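XisI protein-like (PDB 2NLV) is of unproven function but belongs to the XisI family, whose namesake probably works with XisF and XisH in site-specific recombination of nitrogen-fixation genes in cyanobacteria. Local coordinates at residues K4-K7 against Y8-V12; G48-L52 against N53-R57; G88-R91 against E92-V95. All coordinates share one frame; numbering follows the deposited sequence. Where two conformers were deposited one is given.

Contact 1. Residues K4-K7 against Y8-V12; sequences KLVK and YQELV
The side chains of Lys4 and Tyr8, one turn apart on the N-terminal alpha helix 2-21, run alongside each other, both leaning back toward the helix start. The lysine methylenes run over one face of the phenol ring: CG of Lys4 stands 4.0 Å from the ring centroid of Tyr8, a CH-pi contact 24° off the ring normal. Lys4 CG is anti to its own nitrogen (chi1 -177°), which sends the chain toward the helix N-terminus and over the ring. The carbonyl O of Lys4 also sits above the ring, toward its rim, while accepting the N-H of Tyr8. The phenol is fixed at its far end by a hydrogen bond from OH to Asp93, and Ile64 and Ile69 of the sheet pack on the same side chain. One position on, Gln9 crosses Leu5 and Val6. Its amide is divided between them: NE2 of Gln9 lies 3.7 Å from CG of Leu5, whereas OE1 of Gln9 leans to CG2 of Val6 at 3.8 Å. NE2 finds its polar partner in Asn40. Lys7 and Leu11 run alongside each other more loosely, CG of Lys7 being 4.1 Å from CD1 of Leu11. Four successive i to i+4 backbone bonds tie the two turns, among them Gln9 N to the O of Leu5 at 2.8 Å, with an N-H...O angle of 168°.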
loop_
_atom_site.group_PDB
_atom_site.type_symbol
_atom_site.label_atom_id
_atom_site.label_comp_id
_atom_site.label_asym_id
_atom_site.label_seq_id
_atom_site.Cartn_x
_atom_site.Cartn_y
_atom_site.Cartn_z
ATOM N N LYS A 4 6.060 13.001 -19.365
ATOM C CA LYS A 4 4.709 12.615 -19.030
ATOM C C LYS A 4 4.634 11.740 -17.795
ATOM O O LYS A 4 3.807 11.954 -16.905
ATOM C CB LYS A 4 4.063 11.946 -20.211
ATOM C CG LYS A 4 2.631 11.550 -20.032
ATOM C CD LYS A 4 1.890 11.219 -21.375
ATOM C CE LYS A 4 2.704 10.568 -22.450
ATOM N NZ LYS A 4 1.839 10.362 -23.710
ATOM N N LEU A 5 5.584 10.805 -17.663
ATOM C CA LEU A 5 5.630 9.977 -16.453
ATOM C C LEU A 5 5.873 10.857 -15.249
ATOM O O LEU A 5 5.133 10.726 -14.251
ATOM C CB LEU A 5 6.698 8.899 -16.578
ATOM C CG LEU A 5 6.926 8.074 -15.286
ATOM C CD1 LEU A 5 5.648 7.344 -14.826
ATOM C CD2 LEU A 5 8.081 7.112 -15.500
ATOM N N VAL A 6 6.878 11.727 -15.302
ATOM C CA VAL A 6 7.177 12.544 -14.135
ATOM C C VAL A 6 6.051 13.509 -13.836
ATOM O O VAL A 6 5.699 13.750 -12.682
ATOM C CB VAL A 6 8.525 13.244 -14.336
ATOM C CG1 VAL A 6 8.762 14.349 -13.292
ATOM C CG2 VAL A 6 9.614 12.196 -14.371
ATOM N N LYS A 7 5.430 14.049 -14.867
ATOM C CA LYS A 7 4.244 14.876 -14.646
ATOM C C LYS A 7 3.199 14.160 -13.834
ATOM O O LYS A 7 2.632 14.688 -12.858
ATOM C CB LYS A 7 3.645 15.360 -15.989
ATOM C CG LYS A 7 2.367 16.152 -15.844
ATOM C CD LYS A 7 1.718 16.365 -17.215
ATOM C CE LYS A 7 2.459 17.359 -18.067
ATOM N NZ LYS A 7 1.724 17.606 -19.405
ATOM N N TYR A 8 2.859 12.944 -14.268
ATOM C CA TYR A 8 1.850 12.161 -13.591
ATOM C C TYR A 8 2.277 11.769 -12.191
ATOM O O TYR A 8 1.471 11.751 -11.262
ATOM C CB TYR A 8 1.440 10.921 -14.372
ATOM C CG TYR A 8 0.750 11.176 -15.697
ATOM C CD1 TYR A 8 0.440 12.450 -16.135
ATOM C CD2 TYR A 8 0.405 10.112 -16.518
ATOM C CE1 TYR A 8 -0.213 12.632 -17.351
ATOM C CE2 TYR A 8 -0.218 10.343 -17.735
ATOM C CZ TYR A 8 -0.507 11.614 -18.125
ATOM O OH TYR A 8 -1.080 11.811 -19.366
ATOM N N GLN A 9 3.531 11.369 -12.001
ATOM C CA GLN A 9 4.035 11.074 -10.644
ATOM C C GLN A 9 3.792 12.270 -9.723
ATOM O O GLN A 9 3.337 12.112 -8.577
ATOM C CB GLN A 9 5.532 10.705 -10.669
ATOM C CG GLN A 9 5.829 9.416 -11.364
ATOM C CD GLN A 9 7.288 9.175 -11.567
ATOM O OE1 GLN A 9 8.080 10.104 -11.652
ATOM N NE2 GLN A 9 7.658 7.892 -11.690
ATOM N N GLU A 10 4.201 13.439 -10.165
ATOM C CA GLU A 10 4.049 14.631 -9.318
ATOM C C GLU A 10 2.609 14.936 -8.987
ATOM O O GLU A 10 2.258 15.254 -7.812
ATOM C CB GLU A 10 4.666 15.831 -10.028
ATOM C CG GLU A 10 6.160 15.801 -9.989
ATOM C CD GLU A 10 6.691 15.996 -8.573
ATOM O OE1 GLU A 10 6.185 16.894 -7.875
ATOM O OE2 GLU A 10 7.591 15.252 -8.180
ATOM N N LEU A 11 1.745 14.864 -9.985
ATOM C CA LEU A 11 0.348 15.124 -9.747
ATOM C C LEU A 11 -0.250 14.135 -8.776
ATOM O O LEU A 11 -1.014 14.504 -7.883
ATOM C CB LEU A 11 -0.436 15.141 -11.057
ATOM C CG LEU A 11 -0.170 16.284 -12.008
ATOM C CD1 LEU A 11 -0.917 16.119 -13.340
ATOM C CD2 LEU A 11 -0.545 17.624 -11.329
ATOM N N VAL A 12 0.064 12.860 -8.905
ATOM C CA VAL A 12 -0.469 11.864 -8.004
ATOM C C VAL A 12 0.036 12.100 -6.597
ATOM O O VAL A 12 -0.742 12.056 -5.642
ATOM C CB VAL A 12 -0.090 10.417 -8.487
ATOM C CG1 VAL A 12 -0.186 9.395 -7.384
ATOM C CG2 VAL A 12 -0.905 10.048 -9.753
#

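Contact 2. Residues G48-L52 against N53-R57; sequences GWQGL and NRIYR
Gly48 to Gln50 runs antiparallel to Asn53 to Ile55, the hairpin closing through a type II' turn from Gln50 to Asn53 in which Gly51 takes the positive phi of 57°. Gln50 N donates to Asn53 O at 2.9 Å. In return Gln50 O is gripped twice by Asn53, from opposite faces of its carbonyl plane, by the backbone N and by side-chain ND2 at 3.0 Å. Trp49 and Arg54 form a non-hydrogen-bonded pair on one face of the hairpin. Arg54 bends at chi2 (55°) and lays its CD over the indole, 4.0 Å from the centroid of the six-membered ring of Trp49, in a CH-pi contact. NH1 of Arg54 then turns back to Gly48 O at 3.0 Å; Ile55 N reaches that same oxygen from the other face of the carbonyl. On the reverse side, CD of Gln50 lies 3.5 Å from CD1 of Ile55. The polar ends of Trp49 and Arg54 look to the second subunit, where NE1 bonds to the carbonyl of Gly97 and NH2 to Gln72. The hairpin thus serves the dimer interface, while strand 53-65 carries on alongside strand 41-47, whose Val47 and Asn46 touch Arg54 and Ile55.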
loop_
_atom_site.group_PDB
_atom_site.type_symbol
_atom_site.label_atom_id
_atom_site.label_comp_id
_atom_site.label_asym_id
_atom_site.label_seq_id
_atom_site.Cartn_x
_atom_site.Cartn_y
_atom_site.Cartn_z
ATOM N N GLY A 48 -3.819 1.778 12.571
ATOM C CA GLY A 48 -3.720 1.902 14.012
ATOM C C GLY A 48 -4.812 1.171 14.727
ATOM O O GLY A 48 -5.245 0.122 14.285
ATOM N N TRP A 49 -5.287 1.725 15.837
ATOM C CA TRP A 49 -6.231 1.123 16.735
ATOM C C TRP A 49 -7.207 2.180 17.207
ATOM O O TRP A 49 -6.832 3.329 17.484
ATOM C CB TRP A 49 -5.514 0.449 17.908
ATOM C CG TRP A 49 -4.720 -0.672 17.463
ATOM C CD1 TRP A 49 -3.420 -0.629 16.998
ATOM C CD2 TRP A 49 -5.153 -2.011 17.316
ATOM N NE1 TRP A 49 -3.038 -1.852 16.594
ATOM C CE2 TRP A 49 -4.063 -2.734 16.747
ATOM C CE3 TRP A 49 -6.326 -2.690 17.622
ATOM C CZ2 TRP A 49 -4.122 -4.083 16.511
ATOM C CZ3 TRP A 49 -6.388 -4.022 17.361
ATOM C CH2 TRP A 49 -5.276 -4.711 16.802
ATOM N N GLN A 50 -8.464 1.753 17.279
ATOM C CA GLN A 50 -9.499 2.508 18.009
ATOM C C GLN A 50 -9.954 1.581 19.084
ATOM O O GLN A 50 -10.708 0.630 18.840
ATOM C CB GLN A 50 -10.663 2.819 17.058
ATOM C CG GLN A 50 -10.311 3.986 16.068
ATOM C CD GLN A 50 -11.356 4.291 14.938
ATOM O OE1 GLN A 50 -11.050 5.084 14.037
ATOM N NE2 GLN A 50 -12.560 3.678 14.983
ATOM N N GLY A 51 -9.425 1.750 20.291
ATOM C CA GLY A 51 -9.627 0.734 21.281
ATOM C C GLY A 51 -9.120 -0.597 20.795
ATOM O O GLY A 51 -7.984 -0.640 20.322
ATOM N N LEU A 52 -9.867 -1.699 20.902
ATOM C CA LEU A 52 -9.472 -2.983 20.431
ATOM C C LEU A 52 -9.857 -3.242 18.980
ATOM O O LEU A 52 -9.669 -4.341 18.514
ATOM C CB LEU A 52 -10.079 -4.072 21.328
ATOM C CG LEU A 52 -9.683 -3.979 22.812
ATOM C CD1 LEU A 52 -10.447 -5.105 23.567
ATOM C CD2 LEU A 52 -8.155 -4.031 23.001
ATOM N N ASN A 53 -10.319 -2.210 18.293
ATOM C CA ASN A 53 -10.623 -2.330 16.872
ATOM C C ASN A 53 -9.464 -1.951 15.991
ATOM O O ASN A 53 -8.969 -0.842 16.097
ATOM C CB ASN A 53 -11.796 -1.423 16.504
ATOM C CG ASN A 53 -13.009 -1.729 17.364
ATOM O OD1 ASN A 53 -13.677 -2.754 17.191
ATOM N ND2 ASN A 53 -13.232 -0.898 18.376
ATOM N N ARG A 54 -9.032 -2.857 15.153
ATOM C CA ARG A 54 -7.950 -2.605 14.244
ATOM C C ARG A 54 -8.393 -1.700 13.118
ATOM O O ARG A 54 -9.362 -1.962 12.448
ATOM C CB ARG A 54 -7.469 -3.944 13.623
ATOM C CG ARG A 54 -6.383 -3.790 12.532
ATOM C CD ARG A 54 -5.205 -3.025 13.028
ATOM N NE ARG A 54 -4.007 -3.176 12.225
ATOM C CZ ARG A 54 -2.892 -2.513 12.451
ATOM N NH1 ARG A 54 -2.882 -1.504 13.296
ATOM N NH2 ARG A 54 -1.794 -2.802 11.775
ATOM N N ILE A 55 -7.664 -0.601 12.913
ATOM C CA ILE A 55 -7.840 0.282 11.742
ATOM C C ILE A 55 -6.717 -0.030 10.774
ATOM O O ILE A 55 -5.548 0.080 11.068
ATOM C CB ILE A 55 -7.838 1.767 12.125
ATOM C CG1 ILE A 55 -8.908 2.097 13.190
ATOM C CG2 ILE A 55 -8.036 2.638 10.898
ATOM C CD1 ILE A 55 -10.313 1.729 12.829
ATOM N N TYR A 56 -7.119 -0.498 9.613
ATOM C CA TYR A 56 -6.168 -0.820 8.568
ATOM C C TYR A 56 -6.892 -0.671 7.248
ATOM O O TYR A 56 -7.571 -1.592 6.777
ATOM C CB TYR A 56 -5.580 -2.270 8.764
ATOM C CG TYR A 56 -4.489 -2.555 7.793
ATOM C CD1 TYR A 56 -3.187 -2.120 8.009
ATOM C CD2 TYR A 56 -4.736 -3.282 6.642
ATOM C CE1 TYR A 56 -2.232 -2.286 7.058
ATOM C CE2 TYR A 56 -3.744 -3.444 5.683
ATOM C CZ TYR A 56 -2.517 -2.945 5.883
ATOM O OH TYR A 56 -1.565 -3.073 4.902
ATOM N N ARG A 57 -6.701 0.460 6.591
ATOM C CA ARG A 57 -7.490 0.732 5.417
ATOM C C ARG A 57 -6.779 1.666 4.506
ATOM O O ARG A 57 -6.099 2.568 4.932
ATOM C CB ARG A 57 -8.832 1.306 5.810
ATOM C CG ARG A 57 -8.724 2.525 6.624
ATOM C CD ARG A 57 -10.044 2.850 7.287
ATOM N NE ARG A 57 -11.015 3.360 6.324
ATOM C CZ ARG A 57 -11.197 4.653 6.018
ATOM N NH1 ARG A 57 -10.455 5.624 6.550
ATOM N NH2 ARG A 57 -12.126 4.985 5.133
#

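Contact 3. Residues G88-R91 against E92-V95; sequences GVPR and EDIV
Ile94 points back at Val89, across the loop that leads into its strand. CB of Ile94 lies 3.8 Å from the carbonyl O of Arg91; CG1 of Ile94, anti to the carbonyl carbon (chi1 -65°), meets CG1 of Val89 at 3.7 Å, the two side chains crossing at about a right angle. At the tip, CD1 of Ile94 rests 3.8 Å from the same CG1 of Val89, with Leu84 and Val85 of helix 80-86 also touching the side chain. With only an alanine here, the packing of CG1 and CD1 on Val89 would be lost and a gap would probably open between that valine and helix 80-86. On the outer side, Glu92 folds back over the proline, CD of Glu92 being 3.5 Å from CB of Pro90. Asp93 OD2 passes near CG of Pro90, its polar partner being Tyr8, and Arg91 makes a salt bridge with Glu82. Two successive i to i+3 backbone bonds shape the loop: Asp93 N to Pro90 O at 2.9 Å and Ile94 N to Arg91 O at 3.1 Å. This is a short 3-10 turn linking a helix closed by a Schellman motif at Gly88 to strand 94-96, which joins strand 68-74 in parallel.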
loop_
_atom_site.group_PDB
_atom_site.type_symbol
_atom_site.label_atom_id
_atom_site.label_comp_id
_atom_site.label_asym_id
_atom_site.label_seq_id
_atom_site.Cartn_x
_atom_site.Cartn_y
_atom_site.Cartn_z
ATOM N N GLY A 88 -4.844 18.539 -15.495
ATOM C CA GLY A 88 -4.190 18.383 -16.784
ATOM C C GLY A 88 -3.995 16.963 -17.278
ATOM O O GLY A 88 -3.302 16.743 -18.274
ATOM N N VAL A 89 -4.532 15.958 -16.586
ATOM C CA VAL A 89 -4.412 14.585 -17.031
ATOM C C VAL A 89 -5.480 14.265 -18.068
ATOM O O VAL A 89 -6.650 14.421 -17.762
ATOM C CB VAL A 89 -4.439 13.574 -15.864
ATOM C CG1 VAL A 89 -4.257 12.128 -16.385
ATOM C CG2 VAL A 89 -3.321 13.898 -14.875
ATOM N N PRO A 90 -5.071 13.777 -19.264
ATOM C CA PRO A 90 -6.149 13.370 -20.207
ATOM C C PRO A 90 -7.056 12.280 -19.636
ATOM O O PRO A 90 -6.547 11.340 -19.016
ATOM C CB PRO A 90 -5.358 12.823 -21.417
ATOM C CG PRO A 90 -3.977 13.275 -21.227
ATOM C CD PRO A 90 -3.723 13.495 -19.793
ATOM N N ARG A 91 -8.349 12.311 -19.913
ATOM C CA ARG A 91 -9.268 11.216 -19.481
ATOM C C ARG A 91 -8.810 9.894 -19.943
ATOM O O ARG A 91 -8.879 8.865 -19.261
ATOM C CB ARG A 91 -10.618 11.480 -20.097
ATOM C CG ARG A 91 -11.262 12.580 -19.395
ATOM C CD ARG A 91 -12.461 13.158 -20.102
ATOM N NE ARG A 91 -13.076 14.126 -19.215
ATOM C CZ ARG A 91 -13.697 13.795 -18.084
ATOM N NH1 ARG A 91 -13.847 12.524 -17.711
ATOM N NH2 ARG A 91 -14.184 14.754 -17.325
ATOM N N GLU A 92 -8.328 9.876 -21.146
ATOM C CA GLU A 92 -7.910 8.598 -21.707
ATOM C C GLU A 92 -6.676 7.949 -21.020
ATOM O O GLU A 92 -6.364 6.768 -21.221
ATOM C CB GLU A 92 -7.705 8.725 -23.221
ATOM C CG GLU A 92 -6.659 9.700 -23.619
ATOM C CD GLU A 92 -7.208 11.134 -23.876
ATOM O OE1 GLU A 92 -8.294 11.658 -23.347
ATOM O OE2 GLU A 92 -6.493 11.771 -24.692
ATOM N N ASP A 93 -5.962 8.743 -20.203
ATOM C CA ASP A 93 -4.810 8.263 -19.468
ATOM C C ASP A 93 -5.109 7.958 -18.001
ATOM O O ASP A 93 -4.181 7.756 -17.215
ATOM C CB ASP A 93 -3.636 9.229 -19.505
ATOM C CG ASP A 93 -2.880 9.208 -20.816
ATOM O OD1 ASP A 93 -3.215 8.381 -21.688
ATOM O OD2 ASP A 93 -1.928 10.003 -20.973
ATOM N N ILE A 94 -6.392 7.905 -17.671
ATOM C CA ILE A 94 -6.860 7.428 -16.363
ATOM C C ILE A 94 -7.613 6.120 -16.550
ATOM O O ILE A 94 -8.453 6.030 -17.444
ATOM C CB ILE A 94 -7.727 8.501 -15.705
ATOM C CG1 ILE A 94 -6.860 9.711 -15.406
ATOM C CG2 ILE A 94 -8.268 7.973 -14.376
ATOM C CD1 ILE A 94 -7.684 10.985 -15.143
ATOM N N VAL A 95 -7.275 5.108 -15.788
ATOM C CA VAL A 95 -7.974 3.834 -15.827
ATOM C C VAL A 95 -8.666 3.626 -14.519
ATOM O O VAL A 95 -7.997 3.685 -13.448
ATOM C CB VAL A 95 -7.032 2.665 -16.181
ATOM C CG1 VAL A 95 -7.803 1.297 -16.228
ATOM C CG2 VAL A 95 -6.287 2.911 -17.527
#

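Overall arrangement
Contacts 1 and 3 are neighbours, with centres 12 Å apart, and they touch through Tyr8 and Asp93 and through Leu11 and Val89. Together they link helix 2-21 to the loop before strand 94-96. Contact 2 lies across the chain's centre, about 32 Å and 35 Å from contacts 1 and 3, centre to centre, though it shares one sheet with contact 3. Contacts 1 and 2 are mainly at the surface, but Tyr8 of contact 1 reaches a partner within the chain, whereas Trp49 and Tyr56 of contact 2 reach the second subunit. Contact 3 is partly buried and apolar on its inner side. Helical, hairpin and 3-10 backbone bonds distinguish the three.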